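Local coordinates for protein GCN5-related N-acetyltransferase (Sphaerobacter thermophilus, PDB 3TT2) that probably transfers acyl groups, such as acetyl, to an acceptor molecule, as enzymes of the GCN5-related N-acetyltransferase superfamily do, at residues A27-A32 / G69-Y74; Q84-G89 / T126-I131; P120-V125 / P319-S324; A157-Q162 / V280-L285; G247-V252 / A266-V271. All coordinates share one frame; numbering follows the deposited sequence.

From the N terminus, interaction 1 closes the first loop, laying helix 23-36 on strand 71-80. Interaction 2 follows in series: strand 84-91, neighbour of strand 71-80, pairs with strand 125-132 after the chain has passed through helix 100-115. Interaction 3 crosses it, since 120-125 falls between the two segments of interaction 2 and its partner 319-324 lies beyond both; Gln84 and Ser324 touch where the two meet. The long loop that interaction 3 closes contains interaction 4, which joins strand 148-159 to strand 282-290 and so ties the two acetyltransferase family regions together. Within that loop, in turn, interaction 5 packs helix 263-278 on strand 246-254, the neighbour of strand 282-290.

Interaction 1: residues A27-A32 / G69-Y74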
# COMPACT_ATOMS: atom_id res chain seq x y z
N ALA A 27 15.35 -7.54 8.03
CA ALA A 27 15.15 -7.92 6.64
C ALA A 27 15.03 -9.44 6.56
O ALA A 27 14.09 -9.96 5.95
CB ALA A 27 16.32 -7.43 5.81
N ARG A 28 15.96 -10.13 7.20
CA ARG A 28 15.98 -11.58 7.18
C ARG A 28 14.77 -12.20 7.86
O ARG A 28 14.30 -13.27 7.47
CB ARG A 28 17.25 -12.09 7.85
CG ARG A 28 18.52 -11.53 7.23
CD ARG A 28 19.75 -12.23 7.76
NE ARG A 28 19.98 -11.97 9.17
CZ ARG A 28 20.90 -11.13 9.64
NH1 ARG A 28 21.69 -10.47 8.79
NH2 ARG A 28 21.04 -10.95 10.95
N LEU A 29 14.25 -11.53 8.88
CA LEU A 29 13.05 -12.00 9.53
C LEU A 29 11.87 -11.96 8.55
O LEU A 29 11.08 -12.90 8.47
CB LEU A 29 12.75 -11.18 10.78
CG LEU A 29 11.31 -11.14 11.29
CD1 LEU A 29 10.80 -12.53 11.63
CD2 LEU A 29 11.22 -10.24 12.51
N ILE A 30 11.76 -10.86 7.82
CA ILE A 30 10.71 -10.71 6.81
C ILE A 30 10.91 -11.75 5.72
O ILE A 30 9.95 -12.32 5.20
CB ILE A 30 10.77 -9.34 6.11
CG1 ILE A 30 10.92 -8.21 7.13
CG2 ILE A 30 9.55 -9.14 5.25
CD1 ILE A 30 9.86 -8.20 8.17
N ALA A 31 12.17 -11.97 5.36
CA ALA A 31 12.49 -12.92 4.31
C ALA A 31 12.05 -14.32 4.71
O ALA A 31 11.44 -15.03 3.93
CB ALA A 31 13.97 -12.87 4.02
N ALA A 32 12.36 -14.70 5.95
CA ALA A 32 11.97 -16.00 6.46
C ALA A 32 10.45 -16.14 6.47
O ALA A 32 9.91 -17.21 6.19
CB ALA A 32 12.54 -16.23 7.86
N GLY A 69 19.85 -13.68 20.19
CA GLY A 69 20.20 -12.34 19.73
C GLY A 69 19.69 -12.02 18.34
O GLY A 69 20.12 -11.05 17.71
N GLU A 70 18.74 -12.83 17.89
CA GLU A 70 18.24 -12.72 16.53
C GLU A 70 16.81 -12.26 16.63
O GLU A 70 16.16 -12.46 17.66
CB GLU A 70 18.32 -14.08 15.83
CG GLU A 70 17.89 -14.09 14.36
CD GLU A 70 18.99 -13.66 13.41
OE1 GLU A 70 20.12 -13.41 13.88
OE2 GLU A 70 18.72 -13.58 12.19
N ALA A 71 16.30 -11.63 15.58
CA ALA A 71 14.99 -11.02 15.66
C ALA A 71 13.90 -12.09 15.53
O ALA A 71 13.71 -12.69 14.47
CB ALA A 71 14.84 -9.99 14.57
N ALA A 72 13.14 -12.25 16.60
CA ALA A 72 12.09 -13.26 16.67
C ALA A 72 10.84 -12.76 15.98
O ALA A 72 10.17 -13.51 15.27
CB ALA A 72 11.80 -13.61 18.11
N ALA A 73 10.51 -11.50 16.20
CA ALA A 73 9.33 -10.89 15.61
C ALA A 73 9.49 -9.38 15.51
O ALA A 73 10.29 -8.78 16.22
CB ALA A 73 8.08 -11.26 16.40
N TYR A 74 8.74 -8.78 14.59
CA TYR A 74 8.78 -7.34 14.41
C TYR A 74 7.47 -6.81 13.87
O TYR A 74 6.84 -7.45 13.03
CB TYR A 74 9.92 -6.97 13.47
CG TYR A 74 9.82 -5.60 12.83
CD1 TYR A 74 9.21 -5.43 11.60
CD2 TYR A 74 10.38 -4.48 13.46
CE1 TYR A 74 9.14 -4.17 11.01
CE2 TYR A 74 10.31 -3.22 12.87
CZ TYR A 74 9.69 -3.07 11.64
OH TYR A 74 9.62 -1.82 11.04
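Leu29 lays its two methyl groups on the backbone and side chains of segment 69-74. CD2 lies 3.6 Å from Tyr74 N and equally close to Tyr74 CB, and it is 4.2 Å from Ala71 CB. The other branch reaches the chain one peptide earlier, with CD1 3.8 Å from Ala72 O. The torsion chi1 of 157° sets CG anti to the backbone N, and the fork at CG then spreads over the strand; a branched leucine suits this place because one residue can touch four in succession. Ile30 adds a looser contact, its CD1 being 4.5 Å from Tyr74 CD1.

Toward the surface, Arg28 and Glu70 form a long salt bridge, NE to OE2 3.6 Å, the oxygen lying at the edge of the guanidinium. At this length the pairing is probably mainly electrostatic.

Further out, Trp52 and Asp76 hydrogen-bond to Tyr74 OH and help fix the ring. Ala72 and Ala73 both face Val64 in a classic beta bulge, and their small side chains point away from helix 23-36, to where helix 100-115 packs. The short helix and strand segments cross at 79°. Helices 23-36 and 100-115, packed on opposite faces of the strands, make the alpha/beta sandwich expected of the GNAT fold.

Interaction 2: residues Q84-G89 / T126-I131; sequences QLSVYG and TVQHYI
Leu85 O accepts the shortest polar bond of this contact, 2.7 Å from Gln128 N. Leu85 N binds Thr126 O at 2.8 Å and Val87 N binds Gln128 O, which completes a parallel ladder.

On the face that carries Gln84, Ser86 and Gln128, polar side chains form a chain of their own. Gln128 CG sits between the backbone N and the carbonyl carbon (chi1 70°), and the rest of the chain runs out extended. Its NE2 donates to Ser86 OG at 3.1 Å, with the hydroxyl tilted from the amide plane, while its OE1 accepts from Arg314 NE. Gln84 crosses this amide obliquely, CD 3.4 Å from Gln128 OE1, and its NE2 makes a weak bond of 3.3 Å to Thr126 OG1. An alanine in place of Gln128 would probably leave Arg314 without this acceptor and Ser86 OG without its amide donor. On this face too, the rings of Tyr88 and Tyr130 are nearly parallel, planes 4° apart, but barely overlap.

On the other face valines pack against each other, Val87 CG2 3.8 Å from Val127 CG1, and Val87 CB lies over the His129 ring, 3.9 Å from its centroid, in a CH-pi contact.

Beyond His129 the strands part, Val87 O standing 4.5 Å from Tyr130 N. In GNAT relatives a splay between the equivalent strands receives acetyl-CoA, and this one probably does the same. MES near His129 and glycerol near Tyr130, both probably from the crystallisation liquor, at most hint at a pocket; the buried bonds and the parting strands imply a firm base below an opening.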
# COMPACT_ATOMS: atom_id res chain seq x y z
N GLN A 84 -7.72 5.13 12.63
CA GLN A 84 -7.47 3.87 11.98
C GLN A 84 -6.01 3.52 12.02
O GLN A 84 -5.19 4.20 11.39
CB GLN A 84 -7.93 3.92 10.55
CG GLN A 84 -7.70 2.65 9.78
CD GLN A 84 -8.59 2.60 8.56
OE1 GLN A 84 -8.13 2.81 7.43
NE2 GLN A 84 -9.88 2.34 8.77
N LEU A 85 -5.69 2.42 12.67
CA LEU A 85 -4.31 2.04 12.80
C LEU A 85 -4.06 0.82 11.95
O LEU A 85 -4.72 -0.20 12.11
CB LEU A 85 -3.98 1.73 14.25
CG LEU A 85 -2.48 1.57 14.41
CD1 LEU A 85 -1.80 2.94 14.28
CD2 LEU A 85 -2.13 0.86 15.71
N SER A 86 -3.11 0.93 11.03
CA SER A 86 -2.66 -0.21 10.27
C SER A 86 -1.42 -0.79 10.93
O SER A 86 -0.54 -0.05 11.38
CB SER A 86 -2.33 0.21 8.84
OG SER A 86 -3.51 0.48 8.10
N VAL A 87 -1.35 -2.11 11.00
CA VAL A 87 -0.27 -2.78 11.73
C VAL A 87 0.40 -3.79 10.80
O VAL A 87 -0.29 -4.58 10.16
CB VAL A 87 -0.82 -3.49 12.99
CG1 VAL A 87 0.28 -4.28 13.67
CG2 VAL A 87 -1.41 -2.50 13.93
N TYR A 88 1.72 -3.74 10.68
CA TYR A 88 2.41 -4.75 9.86
C TYR A 88 3.31 -5.61 10.72
O TYR A 88 4.38 -5.16 11.13
CB TYR A 88 3.19 -4.04 8.75
CG TYR A 88 2.31 -3.12 7.93
CD1 TYR A 88 1.66 -3.58 6.80
CD2 TYR A 88 2.09 -1.80 8.33
CE1 TYR A 88 0.83 -2.75 6.07
CE2 TYR A 88 1.26 -0.96 7.61
CZ TYR A 88 0.63 -1.44 6.48
OH TYR A 88 -0.19 -0.62 5.75
N GLY A 89 2.88 -6.84 10.98
CA GLY A 89 3.65 -7.72 11.84
C GLY A 89 4.34 -8.84 11.09
O GLY A 89 3.99 -9.12 9.94
N THR A 126 -10.49 2.06 14.75
CA THR A 126 -10.21 0.71 14.27
C THR A 126 -8.72 0.42 14.18
O THR A 126 -7.91 1.32 14.02
CB THR A 126 -10.87 0.41 12.88
OG1 THR A 126 -10.30 1.24 11.86
CG2 THR A 126 -12.38 0.62 12.94
N VAL A 127 -8.38 -0.87 14.30
CA VAL A 127 -7.04 -1.38 13.99
C VAL A 127 -7.20 -2.39 12.86
O VAL A 127 -8.17 -3.15 12.83
CB VAL A 127 -6.41 -2.13 15.16
CG1 VAL A 127 -5.07 -2.70 14.75
CG2 VAL A 127 -6.25 -1.22 16.36
N GLN A 128 -6.25 -2.40 11.94
CA GLN A 128 -6.34 -3.30 10.81
C GLN A 128 -5.01 -3.91 10.38
O GLN A 128 -3.95 -3.28 10.51
CB GLN A 128 -7.02 -2.61 9.64
CG GLN A 128 -6.20 -1.52 9.00
CD GLN A 128 -6.99 -0.77 7.96
OE1 GLN A 128 -8.21 -0.73 8.01
NE2 GLN A 128 -6.29 -0.18 6.99
N HIS A 129 -5.09 -5.13 9.86
CA HIS A 129 -3.95 -5.90 9.40
C HIS A 129 -4.18 -6.32 7.96
O HIS A 129 -5.30 -6.62 7.57
CB HIS A 129 -3.81 -7.17 10.22
CG HIS A 129 -3.27 -6.96 11.60
ND1 HIS A 129 -1.97 -7.28 11.94
CD2 HIS A 129 -3.85 -6.49 12.73
CE1 HIS A 129 -1.78 -7.01 13.22
NE2 HIS A 129 -2.90 -6.53 13.72
N TYR A 130 -3.11 -6.34 7.17
CA TYR A 130 -3.23 -6.91 5.84
C TYR A 130 -2.57 -8.27 5.84
O TYR A 130 -1.35 -8.38 5.96
CB TYR A 130 -2.55 -6.02 4.82
CG TYR A 130 -3.08 -4.62 4.76
CD1 TYR A 130 -3.98 -4.24 3.77
CD2 TYR A 130 -2.65 -3.66 5.66
CE1 TYR A 130 -4.46 -2.94 3.69
CE2 TYR A 130 -3.13 -2.35 5.59
CZ TYR A 130 -4.04 -2.00 4.60
OH TYR A 130 -4.52 -0.72 4.52
N ILE A 131 -3.38 -9.31 5.68
CA ILE A 131 -2.89 -10.67 5.76
C ILE A 131 -2.76 -11.29 4.37
O ILE A 131 -3.66 -11.17 3.56
CB ILE A 131 -3.83 -11.52 6.64
CG1 ILE A 131 -4.07 -10.84 7.98
CG2 ILE A 131 -3.24 -12.90 6.87
CD1 ILE A 131 -2.79 -10.43 8.67

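Interaction 3: residues P120-V125 / P319-S324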
# COMPACT_ATOMS: atom_id res chain seq x y z
N PRO A 120 -11.18 12.50 17.63
CA PRO A 120 -12.43 13.14 18.05
C PRO A 120 -13.15 12.13 18.90
O PRO A 120 -13.03 10.93 18.62
CB PRO A 120 -13.18 13.33 16.74
CG PRO A 120 -12.15 13.30 15.69
CD PRO A 120 -11.09 12.37 16.17
N ALA A 121 -13.86 12.56 19.93
CA ALA A 121 -14.37 11.60 20.90
C ALA A 121 -15.50 10.74 20.33
O ALA A 121 -15.71 9.61 20.78
CB ALA A 121 -14.77 12.29 22.19
N GLU A 122 -16.22 11.27 19.35
CA GLU A 122 -17.33 10.54 18.74
C GLU A 122 -16.86 9.52 17.68
O GLU A 122 -17.58 8.58 17.35
CB GLU A 122 -18.36 11.50 18.15
CG GLU A 122 -17.90 12.19 16.86
CD GLU A 122 -16.90 13.31 17.11
OE1 GLU A 122 -16.60 13.60 18.29
OE2 GLU A 122 -16.42 13.91 16.11
N ALA A 123 -15.65 9.73 17.16
CA ALA A 123 -15.06 8.87 16.13
C ALA A 123 -14.85 7.43 16.58
O ALA A 123 -14.30 7.19 17.65
CB ALA A 123 -13.72 9.46 15.68
N GLN A 124 -15.27 6.49 15.73
CA GLN A 124 -14.94 5.09 15.95
C GLN A 124 -13.47 4.88 15.67
O GLN A 124 -12.89 5.56 14.82
CB GLN A 124 -15.77 4.18 15.07
CG GLN A 124 -15.23 3.98 13.68
CD GLN A 124 -15.70 2.67 13.05
OE1 GLN A 124 -16.24 1.79 13.73
NE2 GLN A 124 -15.49 2.54 11.74
N VAL A 125 -12.88 3.93 16.37
CA VAL A 125 -11.45 3.70 16.28
C VAL A 125 -11.21 2.27 15.86
O VAL A 125 -11.69 1.35 16.52
CB VAL A 125 -10.78 3.96 17.63
CG1 VAL A 125 -9.32 3.56 17.58
CG2 VAL A 125 -10.96 5.42 18.05
N PRO A 319 -16.29 2.20 19.57
CA PRO A 319 -17.45 2.49 18.72
C PRO A 319 -17.62 3.98 18.44
O PRO A 319 -17.15 4.83 19.20
CB PRO A 319 -18.63 1.96 19.53
CG PRO A 319 -18.14 1.93 20.95
CD PRO A 319 -16.68 1.63 20.88
N GLY A 320 -18.30 4.29 17.34
CA GLY A 320 -18.52 5.67 16.95
C GLY A 320 -18.71 5.82 15.46
O GLY A 320 -18.77 4.83 14.73
N ILE A 321 -18.80 7.06 15.01
CA ILE A 321 -19.07 7.34 13.61
C ILE A 321 -17.79 7.15 12.82
O ILE A 321 -16.70 7.27 13.38
CB ILE A 321 -19.63 8.77 13.42
CG1 ILE A 321 -18.51 9.81 13.48
CG2 ILE A 321 -20.73 9.07 14.48
CD1 ILE A 321 -18.97 11.22 13.23
N ASP A 322 -17.88 6.87 11.52
CA ASP A 322 -16.67 6.49 10.81
C ASP A 322 -16.06 7.74 10.24
O ASP A 322 -16.57 8.36 9.31
CB ASP A 322 -16.97 5.47 9.71
CG ASP A 322 -15.81 5.28 8.75
OD1 ASP A 322 -14.66 5.61 9.11
OD2 ASP A 322 -16.03 4.80 7.61
N LEU A 323 -14.94 8.11 10.83
CA LEU A 323 -14.22 9.29 10.40
C LEU A 323 -13.02 9.04 9.49
O LEU A 323 -12.39 9.99 9.03
CB LEU A 323 -13.84 10.14 11.60
CG LEU A 323 -15.06 10.77 12.27
CD1 LEU A 323 -14.69 11.87 13.27
CD2 LEU A 323 -16.02 11.29 11.21
N SER A 324 -12.70 7.78 9.22
CA SER A 324 -11.50 7.47 8.46
C SER A 324 -11.54 8.03 7.06
O SER A 324 -10.51 8.34 6.47
CB SER A 324 -11.28 5.96 8.40
OG SER A 324 -12.27 5.30 7.63
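Ala123 and Ile321 form a single backbone bridge at the protein surface, where the loop leading into strand 125-132 meets the tail that follows strand 305-316. Ile321 N donates to Glu122 O at 3.0 Å, and Ile321 O accepts from Gln124 N at 2.9 Å in a nearly straight bond (175°). Gly320 is required beside this bridge: its backbone torsions suit glycine alone, and a CB would collide with Glu122 O.

Under the bridge, Leu323 CD1 packs 3.5 Å from Ala123 CB and 3.8 Å from Pro120 CG, resting against both a small and a ring-shaped neighbour. The tail is shaped there by an Asx turn, in which Asp322 OD1 accepts from both Ser324 N and Ser324 OG; OD1 meets the hydroxyl with its syn lone pair and the N-H on its anti side, out of the carboxylate plane.

Gln124 holds CG between the backbone N and the carbonyl carbon (chi1 84°), which brings CG 3.6 Å from Ile321 O. An alanine here would keep the backbone bond but would probably leave a gap beside Ile321 O and Gly320 O, where CG now lies. On the loop side, Arg318 NH2 hydrogen-bonds to both Pro120 O and Ala123 O.

Interaction 4: residues A157-Q162 / V280-L285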
# COMPACT_ATOMS: atom_id res chain seq x y z
N ALA A 157 1.28 -7.12 -10.97
CA ALA A 157 2.65 -6.89 -11.37
C ALA A 157 2.78 -7.06 -12.88
O ALA A 157 1.95 -7.72 -13.51
CB ALA A 157 3.54 -7.82 -10.67
N ILE A 158 3.77 -6.41 -13.47
CA ILE A 158 4.07 -6.64 -14.88
C ILE A 158 5.56 -6.48 -15.17
O ILE A 158 6.19 -5.54 -14.70
CB ILE A 158 3.24 -5.73 -15.82
CG1 ILE A 158 3.40 -6.19 -17.27
CG2 ILE A 158 3.60 -4.26 -15.64
CD1 ILE A 158 2.71 -5.34 -18.31
N THR A 159 6.11 -7.37 -15.99
CA THR A 159 7.53 -7.40 -16.29
C THR A 159 7.67 -6.96 -17.73
O THR A 159 7.10 -7.61 -18.61
CB THR A 159 8.04 -8.81 -16.21
OG1 THR A 159 8.13 -9.20 -14.85
CG2 THR A 159 9.39 -8.95 -16.83
N LEU A 160 8.38 -5.87 -18.01
CA LEU A 160 8.38 -5.46 -19.39
C LEU A 160 9.69 -5.80 -20.02
O LEU A 160 10.58 -4.95 -20.08
CB LEU A 160 8.30 -3.94 -19.35
CG LEU A 160 7.08 -3.29 -18.67
CD1 LEU A 160 7.33 -1.84 -18.28
CD2 LEU A 160 5.80 -3.37 -19.51
N ASP A 161 9.74 -6.96 -20.68
CA ASP A 161 10.95 -7.36 -21.39
C ASP A 161 10.74 -7.11 -22.86
O ASP A 161 11.66 -7.26 -23.65
CB ASP A 161 11.27 -8.84 -21.17
CG ASP A 161 11.78 -9.13 -19.77
OD1 ASP A 161 12.35 -8.20 -19.16
OD2 ASP A 161 11.62 -10.30 -19.31
N GLN A 162 9.52 -6.75 -23.22
CA GLN A 162 9.10 -6.64 -24.61
C GLN A 162 8.18 -5.45 -24.67
O GLN A 162 7.40 -5.25 -23.74
CB GLN A 162 8.29 -7.86 -25.00
CG GLN A 162 8.96 -9.15 -24.67
CD GLN A 162 9.01 -10.06 -25.86
OE1 GLN A 162 9.09 -9.59 -27.00
NE2 GLN A 162 8.96 -11.37 -25.62
N VAL A 280 12.70 0.46 -17.28
CA VAL A 280 12.24 -0.11 -16.00
C VAL A 280 11.61 -1.48 -16.24
O VAL A 280 10.67 -1.60 -17.02
CB VAL A 280 11.27 0.79 -15.26
CG1 VAL A 280 10.65 0.05 -14.11
CG2 VAL A 280 11.98 2.03 -14.76
N ARG A 281 12.14 -2.50 -15.59
CA ARG A 281 11.72 -3.85 -15.90
C ARG A 281 10.39 -4.20 -15.26
O ARG A 281 9.53 -4.81 -15.89
CB ARG A 281 12.79 -4.87 -15.52
CG ARG A 281 12.40 -6.28 -15.81
CD ARG A 281 13.57 -7.09 -16.25
NE ARG A 281 13.18 -8.45 -16.65
CZ ARG A 281 13.15 -9.48 -15.82
NH1 ARG A 281 13.48 -9.31 -14.55
NH2 ARG A 281 12.80 -10.68 -16.27
N GLU A 282 10.22 -3.81 -14.00
CA GLU A 282 9.04 -4.23 -13.27
C GLU A 282 8.22 -3.07 -12.77
O GLU A 282 8.75 -2.12 -12.18
CB GLU A 282 9.43 -5.14 -12.10
CG GLU A 282 10.03 -6.45 -12.55
CD GLU A 282 10.65 -7.25 -11.42
OE1 GLU A 282 10.55 -6.83 -10.24
OE2 GLU A 282 11.25 -8.32 -11.72
N VAL A 283 6.92 -3.16 -13.03
CA VAL A 283 5.92 -2.24 -12.50
C VAL A 283 4.85 -3.01 -11.70
O VAL A 283 4.45 -4.13 -12.05
CB VAL A 283 5.24 -1.45 -13.62
CG1 VAL A 283 4.29 -0.42 -13.01
CG2 VAL A 283 6.29 -0.78 -14.50
N GLU A 284 4.44 -2.41 -10.61
CA GLU A 284 3.44 -3.00 -9.75
C GLU A 284 2.44 -1.93 -9.40
O GLU A 284 2.73 -0.74 -9.48
CB GLU A 284 4.08 -3.53 -8.47
CG GLU A 284 4.97 -4.73 -8.67
CD GLU A 284 5.71 -5.13 -7.41
OE1 GLU A 284 5.86 -4.28 -6.51
OE2 GLU A 284 6.15 -6.29 -7.34
N LEU A 285 1.26 -2.38 -9.00
CA LEU A 285 0.28 -1.52 -8.38
C LEU A 285 -0.64 -2.37 -7.53
O LEU A 285 -0.51 -3.59 -7.45
CB LEU A 285 -0.51 -0.73 -9.42
CG LEU A 285 -1.31 -1.50 -10.48
CD1 LEU A 285 -2.65 -1.95 -9.94
CD2 LEU A 285 -1.51 -0.63 -11.69
O HOH W 1 12.01 -2.22 -19.44
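The Arg281 guanidinium carries Thr159 CG2 over one face, 3.8 Å from NE, and the Asp161 carboxylate at its edge. The carboxylate and guanidinium planes are only 11° apart, so the arginine grips side-on with two nitrogens: NE meets Asp161 OD1 at 2.7 Å and NH2 meets OD2 at 3.3 Å, each oxygen using its syn lone pair. CG of Arg281 is anti to the backbone N (chi1 180°), which starts the chain out alongside Thr159. Glu282 OE2 lies well out of the guanidinium plane and adds a long ion pair to NH1, making a small charge network suited to this exposed corner.

Behind it, strands 157-159 and 282-285 pair antiparallel. Ile158 and Val283 are the hydrogen-bonded pair, Ile158 N to Val283 O 2.8 Å and Val283 N to Ile158 O 3.0 Å; Ala157 with Glu284 and Thr159 with Glu282 are non-hydrogen-bonded pairs. Leu160 N continues the ladder to Arg281 O. This pairing joins a strand of the first acetyltransferase region to one of the second, with strand 305-316 next to strand 148-159 on its other side.

One face is apolar. Ile158 CG2 touches Val283 CB at 3.8 Å, Leu160 CD1 approaches Val283 CG2, and Phe272 and Tyr275 of helix 263-278 pack against these residues, so branched aliphatics fit. On the other face, small Ala157 leaves Glu284 to extend past its CB toward a salt bridge with Lys307. Where one chain leaves its strand and the other enters, a water donates to Leu160 O at 3.1 Å and, weakly, to Val280 O.

Interaction 5: residues G247-V252 / A266-V271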
# COMPACT_ATOMS: atom_id res chain seq x y z
N GLY A 247 8.88 0.31 -10.86
CA GLY A 247 7.77 1.24 -10.96
C GLY A 247 6.66 1.00 -9.96
O GLY A 247 6.37 -0.14 -9.60
N TRP A 248 6.01 2.06 -9.53
CA TRP A 248 4.81 1.89 -8.73
C TRP A 248 3.78 2.86 -9.24
O TRP A 248 4.05 4.06 -9.40
CB TRP A 248 5.05 2.11 -7.24
CG TRP A 248 3.78 1.88 -6.41
CD1 TRP A 248 2.92 2.84 -5.95
CD2 TRP A 248 3.23 0.62 -6.00
NE1 TRP A 248 1.89 2.25 -5.27
CE2 TRP A 248 2.05 0.89 -5.29
CE3 TRP A 248 3.63 -0.72 -6.17
CZ2 TRP A 248 1.26 -0.12 -4.73
CZ3 TRP A 248 2.84 -1.72 -5.61
CH2 TRP A 248 1.67 -1.42 -4.90
N ILE A 249 2.58 2.35 -9.49
CA ILE A 249 1.49 3.20 -9.92
C ILE A 249 0.51 3.35 -8.78
O ILE A 249 -0.18 2.40 -8.40
CB ILE A 249 0.79 2.63 -11.19
CG1 ILE A 249 1.81 2.49 -12.31
CG2 ILE A 249 -0.32 3.53 -11.66
CD1 ILE A 249 1.25 1.79 -13.49
N GLY A 250 0.45 4.55 -8.23
CA GLY A 250 -0.47 4.78 -7.14
C GLY A 250 -1.91 4.69 -7.58
O GLY A 250 -2.67 3.85 -7.10
N SER A 251 -2.30 5.53 -8.53
CA SER A 251 -3.71 5.57 -8.91
C SER A 251 -3.94 5.69 -10.40
O SER A 251 -3.51 6.66 -11.03
CB SER A 251 -4.41 6.71 -8.17
OG SER A 251 -3.89 7.99 -8.54
N VAL A 252 -4.66 4.73 -10.96
CA VAL A 252 -5.22 4.94 -12.28
C VAL A 252 -6.73 5.13 -12.11
O VAL A 252 -7.35 4.44 -11.32
CB VAL A 252 -4.92 3.77 -13.21
CG1 VAL A 252 -5.39 2.45 -12.58
CG2 VAL A 252 -5.55 4.02 -14.57
N ALA A 266 -6.11 2.47 -21.79
CA ALA A 266 -5.20 3.32 -22.54
C ALA A 266 -4.20 3.97 -21.62
O ALA A 266 -3.01 4.04 -21.94
CB ALA A 266 -5.95 4.39 -23.30
N LEU A 267 -4.67 4.47 -20.47
CA LEU A 267 -3.75 5.13 -19.53
C LEU A 267 -2.65 4.17 -19.09
O LEU A 267 -1.49 4.51 -19.12
CB LEU A 267 -4.47 5.71 -18.31
CG LEU A 267 -5.01 7.11 -18.53
CD1 LEU A 267 -5.88 7.55 -17.35
CD2 LEU A 267 -3.90 8.10 -18.77
N LEU A 268 -3.04 2.97 -18.71
CA LEU A 268 -2.10 2.00 -18.23
C LEU A 268 -1.12 1.62 -19.33
O LEU A 268 0.09 1.65 -19.11
CB LEU A 268 -2.82 0.77 -17.69
CG LEU A 268 -3.32 0.86 -16.24
CD1 LEU A 268 -3.97 -0.45 -15.82
CD2 LEU A 268 -2.20 1.25 -15.28
N GLN A 269 -1.63 1.27 -20.50
CA GLN A 269 -0.79 0.89 -21.63
C GLN A 269 0.23 1.99 -21.99
O GLN A 269 1.40 1.69 -22.24
CB GLN A 269 -1.64 0.51 -22.85
CG GLN A 269 -2.31 -0.84 -22.71
CD GLN A 269 -3.27 -1.18 -23.87
OE1 GLN A 269 -3.87 -0.28 -24.49
NE2 GLN A 269 -3.43 -2.48 -24.14
N GLU A 270 -0.22 3.24 -21.98
CA GLU A 270 0.69 4.37 -22.20
C GLU A 270 1.78 4.51 -21.12
O GLU A 270 2.96 4.73 -21.46
CB GLU A 270 -0.10 5.66 -22.36
CG GLU A 270 0.74 6.87 -22.74
CD GLU A 270 0.78 7.14 -24.24
OE1 GLU A 270 1.87 7.52 -24.73
OE2 GLU A 270 -0.25 7.01 -24.92
N VAL A 271 1.41 4.37 -19.84
CA VAL A 271 2.37 4.46 -18.73
C VAL A 271 3.40 3.35 -18.85
O VAL A 271 4.59 3.57 -18.63
CB VAL A 271 1.70 4.37 -17.35
CG1 VAL A 271 2.68 4.67 -16.28
CG2 VAL A 271 0.65 5.39 -17.24
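Ile249 of strand 246-254 points toward Leu268 and Val271 of helix 263-278, in the beta-alpha-beta unit that this strand and helix form with strand 282-290. The unit is the core of the GNAT fold; the turn and the start of the helix hold a sequence matching the family's R-x-x-G-x-A signature, which in relatives binds the pyrophosphate of acetyl-CoA.

The Ile249 side chain can be followed outward. CB points toward the helix but remains 5.3 Å from Leu268 CD2. Of its two branches, CG2 is 4.7 Å from that same methyl, farther from the helix than CD1. CG1, anti to the carbonyl carbon (chi1 -58°), comes to 4.6 Å from Val271 CG1. With chi2 at 173° the chain stays extended, and CD1 makes the contact: 3.9 Å to Leu268 CD2 and 4.3 Å to Val271 CG1. An isoleucine suits the place because its long branch spans the gap to the helix, whose axis lies 10.0 Å from that of the strand.

Around this tip, Cys238 of strand 233-243 touches Ile249, Leu268 and Val271, and Val283 and Leu285 pack against Ile249 from strand 282-290. The contact is apolar and largely buried. Gly250, with helix-like backbone angles, breaks the regular run of the strand, so that Val252, three residues after Ile249, also points toward the helix. There its CG2 sits at equal distance, 4.2 Å, from Leu267 CB and Leu268 CG.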